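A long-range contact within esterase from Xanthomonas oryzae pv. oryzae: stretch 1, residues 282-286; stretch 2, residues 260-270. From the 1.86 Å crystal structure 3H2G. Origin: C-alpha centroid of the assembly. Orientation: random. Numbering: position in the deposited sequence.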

# COMPACT_ATOMS: atom_id res chain seq x y z
N ASP A 282 6.10 19.17 -13.32
CA ASP A 282 6.44 20.12 -12.28
C ASP A 282 5.25 20.85 -11.66
O ASP A 282 5.28 22.07 -11.51
CB ASP A 282 7.41 21.18 -12.83
CG ASP A 282 8.57 20.57 -13.59
OD1 ASP A 282 9.20 19.62 -13.07
OD2 ASP A 282 8.85 21.04 -14.71
N THR A 283 4.20 20.12 -11.30
CA THR A 283 3.04 20.77 -10.69
C THR A 283 3.47 21.46 -9.40
O THR A 283 2.98 22.54 -9.07
CB THR A 283 1.92 19.76 -10.40
OG1 THR A 283 2.39 18.77 -9.47
CG2 THR A 283 1.50 19.08 -11.69
N LEU A 284 4.37 20.81 -8.67
CA LEU A 284 4.91 21.36 -7.43
C LEU A 284 6.42 21.47 -7.63
O LEU A 284 6.99 20.82 -8.51
CB LEU A 284 4.61 20.43 -6.25
CG LEU A 284 3.14 20.22 -5.90
CD1 LEU A 284 3.03 19.35 -4.65
CD2 LEU A 284 2.46 21.56 -5.67
N PRO A 285 7.09 22.31 -6.83
CA PRO A 285 8.54 22.43 -7.00
C PRO A 285 9.31 21.14 -6.75
O PRO A 285 8.81 20.23 -6.09
CB PRO A 285 8.92 23.54 -6.02
CG PRO A 285 7.87 23.43 -4.96
CD PRO A 285 6.61 23.18 -5.75
N SER A 286 10.52 21.05 -7.30
CA SER A 286 11.35 19.88 -7.11
C SER A 286 11.96 19.92 -5.70
O SER A 286 11.99 20.97 -5.06
CB SER A 286 12.44 19.83 -8.19
OG SER A 286 13.06 21.09 -8.35
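Stretch 2 260-270: PWAAKVEPLFP

Stretch 1 is an irregular segment with neither helix nor strand. Stretch 2 is mostly helical in its backbone angles. A weakly bonded helix covers about 261-264, and Val265 to Leu268 keep helical phi/psi without the regular bonds. Within this part, Trp261 O accepts from both Lys264 N and Val265 N, each at 3.0 Å. Further on, Leu268 N donates to Val265 O and Phe269 N to Glu266 O, both at 3.2 Å. Phe269 leaves the helical region with phi/psi of -126/87. The peptide bonds before Pro260 and before Pro270 are cis.

The two backbones stay well apart, and side chains from both stretches fill the space between them. The CA atoms of Leu284 and Trp261 are 7.6 Å apart, and those of Thr283 and Leu268 are 9.5 Å apart. Stretch 2 runs across stretch 1 rather than alongside it. Pro285 meets Trp261, while Leu284 reaches from Trp261 to Leu268 and Phe269. The contact buries 307 Å², both sides summed.

One hydrogen bond crosses the interface. Lys264 NZ donates to Thr283 O at 3.0 Å. The CA-to-CB bond of Lys264 points toward stretch 1. Its chi angles are p, t, m, t, and the long chain carries the amino group to the backbone carbonyl. The bond therefore depends on the main chain of Thr283, not on its hydroxyl. The same carbonyl oxygen, Thr283 O, also lies 3.7 Å from Trp261 CZ3.

A CH-pi contact joins Pro285 to Trp261. Pro285 CD lies over one face of the Trp261 indole, 3.5 Å from the centroid of its six-membered ring and 7° off the ring normal. The carbon is thus almost directly above the ring centre. Its closest ring atom is Trp261 CZ2, 3.6 Å from Pro285 CD. Both residues direct their CA-to-CB bonds toward the opposing stretch.

The remaining contacts are apolar and centre on Leu284, a buried residue in the m, t rotamer. Its CA-to-CB bond points sideways, but the end of the side chain comes nearer to stretch 2. Leu284 CD2 lies 4.0 Å from Trp261 CE3 and 4.0 Å from Leu268 CD1. Leu284 CD2 also lies 4.2 Å from Lys264 CE, so the aliphatic part of the lysine adds to the packing. The other methyl, Leu284 CD1, lies 4.0 Å from Phe269 CZ, at the edge of the phenyl ring and near its plane. Ala262, Ala263, Glu266 and Pro267 are out of reach of stretch 1.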

# COMPACT_ATOMS: atom_id res chain seq x y z
N PRO A 260 2.83 30.26 -3.81
CA PRO A 260 1.41 30.08 -4.12
C PRO A 260 0.95 28.65 -3.82
O PRO A 260 -0.19 28.28 -4.10
CB PRO A 260 1.36 30.38 -5.61
CG PRO A 260 2.61 29.73 -6.08
CD PRO A 260 3.64 30.14 -5.03
N TRP A 261 1.84 27.86 -3.24
CA TRP A 261 1.58 26.47 -2.93
C TRP A 261 0.44 26.21 -1.95
O TRP A 261 -0.34 25.28 -2.12
CB TRP A 261 2.87 25.82 -2.43
CG TRP A 261 4.04 26.24 -3.27
CD1 TRP A 261 5.14 26.93 -2.86
CD2 TRP A 261 4.18 26.05 -4.68
NE1 TRP A 261 5.96 27.19 -3.93
CE2 TRP A 261 5.40 26.66 -5.06
CE3 TRP A 261 3.40 25.43 -5.67
CZ2 TRP A 261 5.85 26.67 -6.39
CZ3 TRP A 261 3.85 25.44 -6.99
CH2 TRP A 261 5.06 26.06 -7.33
N ALA A 262 0.34 27.05 -0.92
CA ALA A 262 -0.70 26.89 0.09
C ALA A 262 -2.11 26.80 -0.48
O ALA A 262 -2.93 25.99 -0.04
CB ALA A 262 -0.61 28.03 1.11
N ALA A 263 -2.41 27.64 -1.47
CA ALA A 263 -3.74 27.66 -2.07
C ALA A 263 -4.00 26.54 -3.08
O ALA A 263 -5.16 26.28 -3.43
CB ALA A 263 -3.98 29.02 -2.73
N LYS A 264 -2.96 25.88 -3.56
CA LYS A 264 -3.16 24.83 -4.55
C LYS A 264 -2.88 23.40 -4.12
O LYS A 264 -3.19 22.46 -4.85
CB LYS A 264 -2.31 25.13 -5.79
CG LYS A 264 -0.82 25.02 -5.55
CD LYS A 264 -0.03 25.13 -6.86
CE LYS A 264 -0.33 23.96 -7.79
NZ LYS A 264 0.42 24.06 -9.08
N VAL A 265 -2.31 23.22 -2.93
CA VAL A 265 -1.96 21.88 -2.48
C VAL A 265 -3.09 20.93 -2.06
O VAL A 265 -3.06 19.74 -2.40
CB VAL A 265 -0.92 21.94 -1.33
CG1 VAL A 265 -1.52 22.59 -0.09
CG2 VAL A 265 -0.41 20.54 -1.01
N GLU A 266 -4.09 21.42 -1.34
CA GLU A 266 -5.16 20.53 -0.89
C GLU A 266 -5.95 19.81 -1.99
O GLU A 266 -6.15 18.60 -1.92
CB GLU A 266 -6.11 21.27 0.06
CG GLU A 266 -5.42 21.74 1.34
CD GLU A 266 -6.40 22.03 2.48
OE1 GLU A 266 -7.31 22.87 2.28
OE2 GLU A 266 -6.24 21.43 3.56
N PRO A 267 -6.38 20.53 -3.04
CA PRO A 267 -7.13 19.90 -4.13
C PRO A 267 -6.38 18.81 -4.91
O PRO A 267 -6.98 18.07 -5.67
CB PRO A 267 -7.50 21.08 -5.03
CG PRO A 267 -7.56 22.23 -4.07
CD PRO A 267 -6.36 21.99 -3.20
N LEU A 268 -5.07 18.72 -4.71
CA LEU A 268 -4.25 17.74 -5.42
C LEU A 268 -4.13 16.37 -4.74
O LEU A 268 -3.77 15.39 -5.39
CB LEU A 268 -2.83 18.27 -5.61
CG LEU A 268 -2.58 19.55 -6.40
CD1 LEU A 268 -1.12 19.98 -6.21
CD2 LEU A 268 -2.88 19.31 -7.88
N PHE A 269 -4.44 16.31 -3.45
CA PHE A 269 -4.27 15.06 -2.72
C PHE A 269 -5.47 14.50 -1.97
O PHE A 269 -5.64 14.77 -0.78
CB PHE A 269 -3.10 15.24 -1.74
CG PHE A 269 -1.81 15.63 -2.41
CD1 PHE A 269 -1.11 14.71 -3.19
CD2 PHE A 269 -1.30 16.92 -2.28
CE1 PHE A 269 0.09 15.06 -3.82
CE2 PHE A 269 -0.11 17.28 -2.92
CZ PHE A 269 0.59 16.35 -3.69
N PRO A 270 -6.31 13.70 -2.64
CA PRO A 270 -6.22 13.28 -4.04
C PRO A 270 -6.93 14.28 -4.94
O PRO A 270 -7.67 15.14 -4.46
CB PRO A 270 -6.90 11.92 -4.04
CG PRO A 270 -8.01 12.14 -3.07
CD PRO A 270 -7.33 12.90 -1.93